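Local coordinates for protein sulfite dehydrogenase (Paracoccus pantotrophus, PDB 2XTS) that oxidises the protein-bound sulfane sulfur of the Sox pathway at a molybdenum-molybdopterin centre, in complex with a heme-carrying cytochrome partner, at residues Gln85-Met90 and Gly208-Leu213; Gly78-Ser83 and Val224-Arg229; Glu104-Phe109 and Leu194-Asn199. One frame throughout, in Å; residues are numbered along the deposited sequence.

Contact 1: residues Gln85-Met90 and Gly208-Leu213. With MTE (phosphonic acidmono-(2-amino-5,6-dimercapto-4-oxo-3,7,8a,9,10,10a-hexahydro-4H-8-oxa-1,3,9,10-tetraaza-anthracen-7-ylmethyl)ester), chain E.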
# COMPACT_ATOMS: atom_id res chain seq x y z
N GLN A 85 5.82 22.66 -7.79
CA GLN A 85 6.20 24.05 -8.04
C GLN A 85 5.15 24.81 -8.83
O GLN A 85 4.87 25.98 -8.56
CB GLN A 85 7.51 24.11 -8.81
CG GLN A 85 8.77 23.87 -7.99
CD GLN A 85 9.15 22.43 -7.80
OE1 GLN A 85 8.39 21.50 -8.14
NE2 GLN A 85 10.35 22.22 -7.27
N ASP A 86 4.56 24.15 -9.83
CA ASP A 86 3.55 24.78 -10.68
C ASP A 86 2.13 24.77 -10.09
O ASP A 86 1.27 25.54 -10.51
CB ASP A 86 3.53 24.06 -12.03
CG ASP A 86 4.75 24.36 -12.89
OD1 ASP A 86 5.51 25.30 -12.57
OD2 ASP A 86 4.93 23.62 -13.88
N TYR A 87 1.90 23.88 -9.14
CA TYR A 87 0.59 23.70 -8.55
C TYR A 87 0.08 24.98 -7.86
O TYR A 87 0.82 25.66 -7.16
CB TYR A 87 0.64 22.58 -7.51
CG TYR A 87 -0.68 22.31 -6.84
CD1 TYR A 87 -1.62 21.50 -7.46
CD2 TYR A 87 -1.02 22.87 -5.63
CE1 TYR A 87 -2.84 21.26 -6.91
CE2 TYR A 87 -2.25 22.63 -5.07
CZ TYR A 87 -3.16 21.83 -5.71
OH TYR A 87 -4.38 21.64 -5.11
N ARG A 88 -1.18 25.30 -8.08
CA ARG A 88 -1.85 26.37 -7.34
C ARG A 88 -3.26 25.91 -7.00
O ARG A 88 -3.92 25.29 -7.82
CB ARG A 88 -1.94 27.64 -8.19
CG ARG A 88 -0.63 28.28 -8.61
CD ARG A 88 0.15 28.87 -7.44
NE ARG A 88 1.30 29.60 -7.93
CZ ARG A 88 2.47 29.05 -8.24
NH1 ARG A 88 2.69 27.75 -8.07
NH2 ARG A 88 3.46 29.82 -8.69
N LEU A 89 -3.71 26.24 -5.79
CA LEU A 89 -5.10 26.00 -5.38
C LEU A 89 -5.75 27.33 -5.04
O LEU A 89 -5.26 28.08 -4.21
CB LEU A 89 -5.17 25.07 -4.15
CG LEU A 89 -6.57 24.80 -3.57
CD1 LEU A 89 -7.36 23.99 -4.59
CD2 LEU A 89 -6.52 24.07 -2.24
N MET A 90 -6.89 27.58 -5.67
CA MET A 90 -7.64 28.82 -5.50
C MET A 90 -8.92 28.51 -4.77
O MET A 90 -9.57 27.50 -5.03
CB MET A 90 -7.95 29.42 -6.87
CG MET A 90 -8.85 30.65 -6.83
SD MET A 90 -9.22 31.35 -8.48
CE MET A 90 -7.59 31.94 -8.89
N GLY A 208 -3.83 11.94 -9.55
CA GLY A 208 -4.04 13.34 -9.22
C GLY A 208 -2.88 14.13 -8.65
O GLY A 208 -3.10 15.22 -8.15
N TYR A 209 -1.67 13.59 -8.72
CA TYR A 209 -0.51 14.28 -8.13
C TYR A 209 -0.47 15.74 -8.53
O TYR A 209 -0.58 16.04 -9.69
CB TYR A 209 0.78 13.66 -8.63
CG TYR A 209 2.07 14.27 -8.11
CD1 TYR A 209 2.69 15.31 -8.77
CD2 TYR A 209 2.68 13.76 -6.97
CE1 TYR A 209 3.89 15.83 -8.31
CE2 TYR A 209 3.88 14.26 -6.52
CZ TYR A 209 4.48 15.29 -7.19
OH TYR A 209 5.68 15.77 -6.78
N PRO A 210 -0.27 16.64 -7.56
CA PRO A 210 0.06 16.42 -6.17
C PRO A 210 -1.11 16.51 -5.17
O PRO A 210 -0.88 16.39 -3.98
CB PRO A 210 1.08 17.52 -5.89
CG PRO A 210 0.54 18.66 -6.70
CD PRO A 210 -0.03 18.04 -7.96
N ALA A 211 -2.34 16.70 -5.63
CA ALA A 211 -3.46 16.84 -4.74
C ALA A 211 -4.77 16.47 -5.41
O ALA A 211 -5.06 16.89 -6.53
CB ALA A 211 -3.53 18.31 -4.21
N ARG A 212 -5.60 15.69 -4.71
CA ARG A 212 -6.93 15.30 -5.17
C ARG A 212 -7.93 15.46 -4.04
O ARG A 212 -7.56 15.44 -2.87
CB ARG A 212 -6.97 13.86 -5.68
CG ARG A 212 -7.02 12.80 -4.57
CD ARG A 212 -7.14 11.40 -5.12
NE ARG A 212 -8.32 11.25 -5.96
CZ ARG A 212 -8.48 10.28 -6.85
NH1 ARG A 212 -7.65 9.24 -6.88
NH2 ARG A 212 -9.53 10.29 -7.66
N LEU A 213 -9.22 15.51 -4.39
CA LEU A 213 -10.24 15.31 -3.40
C LEU A 213 -10.50 13.84 -3.12
O LEU A 213 -10.51 13.02 -4.03
CB LEU A 213 -11.56 15.95 -3.84
CG LEU A 213 -11.52 17.47 -4.06
CD1 LEU A 213 -12.92 18.02 -4.37
CD2 LEU A 213 -10.91 18.19 -2.86
N1 MTE E . -10.53 14.50 -11.86
C2 MTE E . -10.16 15.19 -12.93
N2 MTE E . -9.57 16.39 -12.76
N3 MTE E . -10.34 14.72 -14.18
C4 MTE E . -10.93 13.51 -14.43
O4 MTE E . -11.04 13.14 -15.62
N5 MTE E . -12.07 11.52 -13.42
C6 MTE E . -12.91 11.24 -12.28
C7 MTE E . -12.22 11.39 -10.93
N8 MTE E . -11.55 12.66 -10.86
C9 MTE E . -11.38 12.72 -13.31
C10 MTE E . -11.16 13.29 -11.98
C1' MTE E . -13.56 9.87 -12.34
S1' MTE E . -14.90 9.62 -13.44
C2' MTE E . -13.18 8.86 -11.51
S2' MTE E . -14.03 7.37 -11.45
C3' MTE E . -12.01 9.07 -10.58
O3' MTE E . -11.32 10.31 -10.76
C4' MTE E . -10.97 7.98 -10.80
O4' MTE E . -9.90 8.13 -9.86
P MTE E . -8.54 7.36 -10.22
O1P MTE E . -9.04 5.88 -10.23
O2P MTE E . -8.06 7.75 -11.58
O3P MTE E . -7.63 7.63 -9.07
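In the molybdopterin-binding domain, Y87, just ahead of strand 89-93, brings its ring up at a slant to P210 and A211 on the loop that runs into strand 212-214, and the whole contact is buried. Y87 and P210 meet through carbon atoms, CG of P210 coming within 3.6 Å of CD1 of Y87, while the methyl of A211 sits near the phenol end, its CB 3.6 Å from OH of Y87. The side chain of Y87 is swung opposite its own backbone nitrogen (chi1 -179°), which turns the ring toward the 208-213 loop and carries the hydroxyl on to a hydrogen bond with the carbonyl of V227. That polar tip is thus satisfied inside the core.

On the other side, P210 follows a cis peptide bond, and its CB stands 3.9 Å above the plane of the Y209 ring, over its centre. The turn begins at G208, where a side chain would jam against the preceding carbonyl oxygen. The loop carrying Y87 is braced by R88, whose NH1 donates to O of Q85 and to O of Y87, both at 2.9 Å and both close to the guanidinium plane; NE of R88 also forms a salt bridge with D5 of the second subunit.

Beyond A211, R212 points away from Y87 and grips the cofactor with two nitrogens: NH1 donates to O3P of MTE at 2.7 Å, and NH2, shared with the carbonyl O of W223, gives an almost straight bond (175°) to O4' of MTE at 3.1 Å. An arginine on the cofactor phosphate, at the start of a strand whose preceding loop packs on a buried tyrosine, belongs to the cofactor pocket of the sulfite oxidase fold.

Contact 2: residues Gly78-Ser83 and Val224-Arg229. With MTE (phosphonic acidmono-(2-amino-5,6-dimercapto-4-oxo-3,7,8a,9,10,10a-hexahydro-4H-8-oxa-1,3,9,10-tetraaza-anthracen-7-ylmethyl)ester), chain E.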
# COMPACT_ATOMS: atom_id res chain seq x y z
N GLY A 78 -6.82 12.71 -20.12
CA GLY A 78 -5.54 12.04 -19.83
C GLY A 78 -4.96 12.41 -18.47
O GLY A 78 -5.46 13.28 -17.77
N ALA A 79 -3.90 11.71 -18.09
CA ALA A 79 -3.21 11.91 -16.83
C ALA A 79 -2.17 12.99 -17.04
O ALA A 79 -1.21 12.78 -17.77
CB ALA A 79 -2.54 10.61 -16.39
N ILE A 80 -2.34 14.13 -16.38
CA ILE A 80 -1.43 15.26 -16.59
C ILE A 80 -0.29 15.28 -15.59
O ILE A 80 -0.39 14.74 -14.49
CB ILE A 80 -2.19 16.62 -16.52
CG1 ILE A 80 -2.88 16.80 -15.16
CG2 ILE A 80 -3.20 16.70 -17.67
CD1 ILE A 80 -3.30 18.25 -14.87
N GLU A 81 0.80 15.91 -16.02
CA GLU A 81 1.96 16.14 -15.20
C GLU A 81 1.94 17.54 -14.61
O GLU A 81 2.04 18.54 -15.32
CB GLU A 81 3.22 15.96 -16.03
CG GLU A 81 4.49 16.23 -15.22
CD GLU A 81 5.76 16.21 -16.00
OE1 GLU A 81 6.28 15.11 -16.24
OE2 GLU A 81 6.25 17.29 -16.35
N LEU A 82 1.82 17.60 -13.30
CA LEU A 82 1.67 18.86 -12.57
C LEU A 82 2.65 18.86 -11.39
O LEU A 82 2.46 18.16 -10.40
CB LEU A 82 0.23 19.04 -12.09
CG LEU A 82 -0.12 20.33 -11.34
CD1 LEU A 82 0.32 21.54 -12.13
CD2 LEU A 82 -1.62 20.34 -11.05
N SER A 83 3.73 19.61 -11.52
CA SER A 83 4.74 19.68 -10.45
C SER A 83 4.19 20.41 -9.23
O SER A 83 3.29 21.24 -9.35
CB SER A 83 6.02 20.38 -10.91
OG SER A 83 5.77 21.76 -11.05
N VAL A 224 -12.21 14.77 -7.45
CA VAL A 224 -11.54 15.60 -8.44
C VAL A 224 -10.01 15.51 -8.25
O VAL A 224 -9.49 15.77 -7.17
CB VAL A 224 -12.04 17.06 -8.36
CG1 VAL A 224 -11.29 17.94 -9.37
CG2 VAL A 224 -13.53 17.15 -8.61
N LYS A 225 -9.32 15.16 -9.33
CA LYS A 225 -7.87 15.03 -9.35
C LYS A 225 -7.21 16.32 -9.83
O LYS A 225 -7.80 17.12 -10.56
CB LYS A 225 -7.49 13.86 -10.26
CG LYS A 225 -7.85 12.53 -9.71
CD LYS A 225 -7.40 11.35 -10.58
CE LYS A 225 -8.12 11.24 -11.90
NZ LYS A 225 -7.53 10.13 -12.69
N TRP A 226 -5.96 16.51 -9.41
CA TRP A 226 -5.18 17.69 -9.78
C TRP A 226 -5.99 18.94 -9.44
O TRP A 226 -6.09 19.87 -10.23
CB TRP A 226 -4.77 17.67 -11.28
CG TRP A 226 -4.29 16.34 -11.78
CD1 TRP A 226 -3.07 15.79 -11.51
CD2 TRP A 226 -4.97 15.41 -12.62
NE1 TRP A 226 -2.95 14.57 -12.12
CE2 TRP A 226 -4.11 14.31 -12.80
CE3 TRP A 226 -6.20 15.40 -13.26
CZ2 TRP A 226 -4.47 13.20 -13.54
CZ3 TRP A 226 -6.55 14.31 -14.02
CH2 TRP A 226 -5.70 13.21 -14.14
N VAL A 227 -6.58 18.96 -8.24
CA VAL A 227 -7.59 19.97 -7.92
C VAL A 227 -6.98 21.36 -7.92
O VAL A 227 -5.96 21.60 -7.28
CB VAL A 227 -8.31 19.69 -6.58
CG1 VAL A 227 -9.69 20.35 -6.58
CG2 VAL A 227 -8.55 18.25 -6.38
N ARG A 228 -7.59 22.28 -8.67
CA ARG A 228 -7.06 23.64 -8.78
C ARG A 228 -7.92 24.74 -8.18
O ARG A 228 -7.41 25.82 -7.86
CB ARG A 228 -6.78 23.99 -10.25
CG ARG A 228 -7.96 24.50 -11.03
CD ARG A 228 -7.54 25.02 -12.36
NE ARG A 228 -8.64 25.71 -13.04
CZ ARG A 228 -8.55 26.25 -14.24
NH1 ARG A 228 -7.44 26.14 -14.97
NH2 ARG A 228 -9.59 26.91 -14.73
N ARG A 229 -9.21 24.49 -8.02
CA ARG A 229 -10.10 25.55 -7.56
C ARG A 229 -11.31 24.99 -6.83
O ARG A 229 -11.88 23.99 -7.23
CB ARG A 229 -10.56 26.45 -8.73
CG ARG A 229 -11.35 27.68 -8.33
CD ARG A 229 -11.60 28.58 -9.52
NE ARG A 229 -12.65 28.06 -10.39
CZ ARG A 229 -13.96 28.19 -10.15
NH1 ARG A 229 -14.40 28.80 -9.06
NH2 ARG A 229 -14.84 27.70 -11.01
N1 MTE E . -10.53 14.50 -11.86
C2 MTE E . -10.16 15.19 -12.93
N2 MTE E . -9.57 16.39 -12.76
N3 MTE E . -10.34 14.72 -14.18
C4 MTE E . -10.93 13.51 -14.43
O4 MTE E . -11.04 13.14 -15.62
N5 MTE E . -12.07 11.52 -13.42
C6 MTE E . -12.91 11.24 -12.28
C7 MTE E . -12.22 11.39 -10.93
N8 MTE E . -11.55 12.66 -10.86
C9 MTE E . -11.38 12.72 -13.31
C10 MTE E . -11.16 13.29 -11.98
C1' MTE E . -13.56 9.87 -12.34
S1' MTE E . -14.90 9.62 -13.44
C2' MTE E . -13.18 8.86 -11.51
S2' MTE E . -14.03 7.37 -11.45
C3' MTE E . -12.01 9.07 -10.58
O3' MTE E . -11.32 10.31 -10.76
C4' MTE E . -10.97 7.98 -10.80
O4' MTE E . -9.90 8.13 -9.86
P MTE E . -8.54 7.36 -10.22
O1P MTE E . -9.04 5.88 -10.23
O2P MTE E . -8.06 7.75 -11.58
O3P MTE E . -7.63 7.63 -9.07
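The indole of W226 has I80 over one face and, nearer its rim, the CB of its neighbour K225 on the other, with N2 of the pterin MTE at its edge, 3.5 Å from CE3 of W226. This is a wall of the molybdopterin pocket. The contact with I80 is a clear CH-pi interaction: CG1 of I80 stands 3.5 Å from the centroid of the five-membered ring of W226, only 6° off its normal. I80 holds CG1 there by tucking it between its own backbone N and carbonyl carbon (chi1 59°). At the far rim, CH2 of W226 comes near the carbonyl of G78. At the root of the side chain, CD2 of L82 is 4.1 Å from CB of W226. NE1 of W226 donates to O of K205, which helps fix the turn of the ring.

K225 reads the cofactor from both ends. Its backbone N donates to N1 of MTE at 2.9 Å, nearly straight at 171°, and its O accepts from N2 of MTE. The side chain bends at chi3 to the phosphate, where NZ of K225, also bonded to the carbonyls of E206 and R74, meets O2P of MTE at 2.7 Å.

Contact 3: residues Glu104-Phe109 and Leu194-Asn199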
# COMPACT_ATOMS: atom_id res chain seq x y z
N GLU A 104 3.57 24.28 -0.97
CA GLU A 104 4.30 24.53 0.27
C GLU A 104 3.34 24.97 1.38
O GLU A 104 3.46 24.51 2.52
CB GLU A 104 5.38 25.57 0.01
CG GLU A 104 6.12 26.01 1.23
CD GLU A 104 7.17 27.04 0.91
OE1 GLU A 104 8.36 26.67 0.84
OE2 GLU A 104 6.80 28.21 0.74
N ASP A 105 2.39 25.85 1.05
CA ASP A 105 1.40 26.31 2.02
C ASP A 105 0.56 25.12 2.54
O ASP A 105 0.25 25.02 3.73
CB ASP A 105 0.40 27.32 1.42
CG ASP A 105 1.01 28.63 0.98
OD1 ASP A 105 2.00 29.08 1.60
OD2 ASP A 105 0.43 29.23 0.05
N LEU A 106 0.12 24.28 1.62
CA LEU A 106 -0.78 23.21 1.97
C LEU A 106 -0.16 22.19 2.93
O LEU A 106 -0.87 21.59 3.73
CB LEU A 106 -1.27 22.53 0.70
CG LEU A 106 -2.19 23.42 -0.15
CD1 LEU A 106 -2.49 22.75 -1.46
CD2 LEU A 106 -3.50 23.82 0.53
N LEU A 107 1.16 22.02 2.86
CA LEU A 107 1.88 21.12 3.77
C LEU A 107 1.98 21.68 5.19
O LEU A 107 2.54 21.04 6.07
CB LEU A 107 3.29 20.83 3.26
CG LEU A 107 3.38 19.98 1.99
CD1 LEU A 107 4.82 19.99 1.54
CD2 LEU A 107 2.90 18.54 2.22
N ARG A 108 1.43 22.87 5.44
CA ARG A 108 1.51 23.51 6.75
C ARG A 108 0.22 23.51 7.53
O ARG A 108 0.21 23.94 8.68
CB ARG A 108 2.03 24.94 6.58
CG ARG A 108 3.36 25.01 5.90
CD ARG A 108 3.77 26.42 5.61
NE ARG A 108 4.06 27.13 6.84
CZ ARG A 108 4.46 28.40 6.90
NH1 ARG A 108 4.60 29.11 5.80
NH2 ARG A 108 4.72 28.93 8.08
N PHE A 109 -0.87 23.03 6.91
CA PHE A 109 -2.15 22.89 7.61
C PHE A 109 -2.25 21.60 8.42
O PHE A 109 -1.63 20.59 8.08
CB PHE A 109 -3.31 22.87 6.62
CG PHE A 109 -3.68 24.22 6.06
CD1 PHE A 109 -4.56 25.05 6.74
CD2 PHE A 109 -3.15 24.67 4.85
CE1 PHE A 109 -4.93 26.28 6.22
CE2 PHE A 109 -3.51 25.91 4.34
CZ PHE A 109 -4.38 26.70 5.03
N LEU A 194 -8.67 17.23 1.03
CA LEU A 194 -7.67 17.42 -0.00
C LEU A 194 -6.49 16.55 0.36
O LEU A 194 -5.74 16.84 1.30
CB LEU A 194 -7.28 18.91 -0.12
CG LEU A 194 -6.31 19.26 -1.24
CD1 LEU A 194 -6.99 19.12 -2.60
CD2 LEU A 194 -5.72 20.65 -1.02
N ALA A 195 -6.33 15.46 -0.39
CA ALA A 195 -5.32 14.44 -0.09
C ALA A 195 -4.07 14.67 -0.90
O ALA A 195 -4.13 14.98 -2.07
CB ALA A 195 -5.88 13.07 -0.41
N PHE A 196 -2.93 14.50 -0.24
CA PHE A 196 -1.62 14.55 -0.91
C PHE A 196 -0.89 13.23 -0.87
O PHE A 196 -0.02 12.98 -1.73
CB PHE A 196 -0.65 15.55 -0.27
CG PHE A 196 -1.29 16.77 0.27
CD1 PHE A 196 -2.05 17.59 -0.57
CD2 PHE A 196 -1.13 17.13 1.60
CE1 PHE A 196 -2.66 18.73 -0.07
CE2 PHE A 196 -1.74 18.27 2.10
CZ PHE A 196 -2.50 19.07 1.26
N PHE A 197 -1.22 12.39 0.09
CA PHE A 197 -0.55 11.08 0.22
C PHE A 197 -1.58 9.98 0.10
O PHE A 197 -2.69 10.12 0.58
CB PHE A 197 0.11 10.97 1.60
CG PHE A 197 1.17 11.97 1.86
CD1 PHE A 197 2.49 11.75 1.51
CD2 PHE A 197 0.84 13.13 2.50
CE1 PHE A 197 3.46 12.72 1.79
CE2 PHE A 197 1.80 14.09 2.76
CZ PHE A 197 3.10 13.87 2.42
N ALA A 198 -1.19 8.89 -0.56
CA ALA A 198 -2.04 7.71 -0.72
C ALA A 198 -1.15 6.50 -0.54
O ALA A 198 -0.14 6.34 -1.24
CB ALA A 198 -2.71 7.71 -2.06
N ASN A 199 -1.48 5.65 0.41
CA ASN A 199 -0.72 4.46 0.78
C ASN A 199 0.74 4.84 1.04
O ASN A 199 1.67 4.23 0.50
CB ASN A 199 -0.86 3.39 -0.30
CG ASN A 199 -2.21 2.73 -0.30
OD1 ASN A 199 -2.99 2.84 0.65
ND2 ASN A 199 -2.51 2.02 -1.38
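L106 and L194 cross at about a right angle, and the ring of F196 slides in beside them under the end of helix 103-106. The leucines touch through their methyls, CD1 of L106 lying 3.9 Å from CD2 of L194. F196 uses the far end of its ring: CZ sits 3.7 Å from CB of L106, and CE2 lies 3.8 Å from the carbonyl O of L106. L107 comes more loosely from the same side of the ring, CD2 of L107 4.3 Å from CD2 of F196. L106, at the helix end, and L107, just past it, meet the ring at a slant, whereas F103, earlier in the same helix, meets it edge-to-face.

The torsion that places the ring is chi1 of F196, -34°, well off the usual staggered value. The carbonyl O of L194 lies 3.8 Å above the opposite face, toward its rim. F196 and F197 both face V149 in a classic beta bulge. With an alanine here, the space beneath L106 and L107 would probably be left unfilled and F103 would lose its edge-to-face partner.

Behind the contact the chain leaves the helix in a type I turn from L106 to F109, and F109 packs on V155 and L156 of helix 153-160. R108 donates to the carbonyls of P283 and K281 of the second subunit. The contact joins the short helix 103-106 to bulged strand 193-198 of an antiparallel sheet in the molybdopterin-binding domain.

The three contacts nest along the chain, with contact 3 inside the loop closed by contact 1 and contact 1 inside that of contact 2. Contacts 1 and 2 have centres about 6 Å apart and are tied by N of L213 to O of V224 at 2.8 Å, a probable hydrogen bond. Together they supply R212 and K225 to the phosphate of MTE. Contact 3, its centre about 9 Å from that of contact 1, lies farther from the cofactor and packs on contact 1: CE2 of Y87 meets CD1 of L106 at 3.6 Å, and the side chain of L194 is still about 11 Å from MTE.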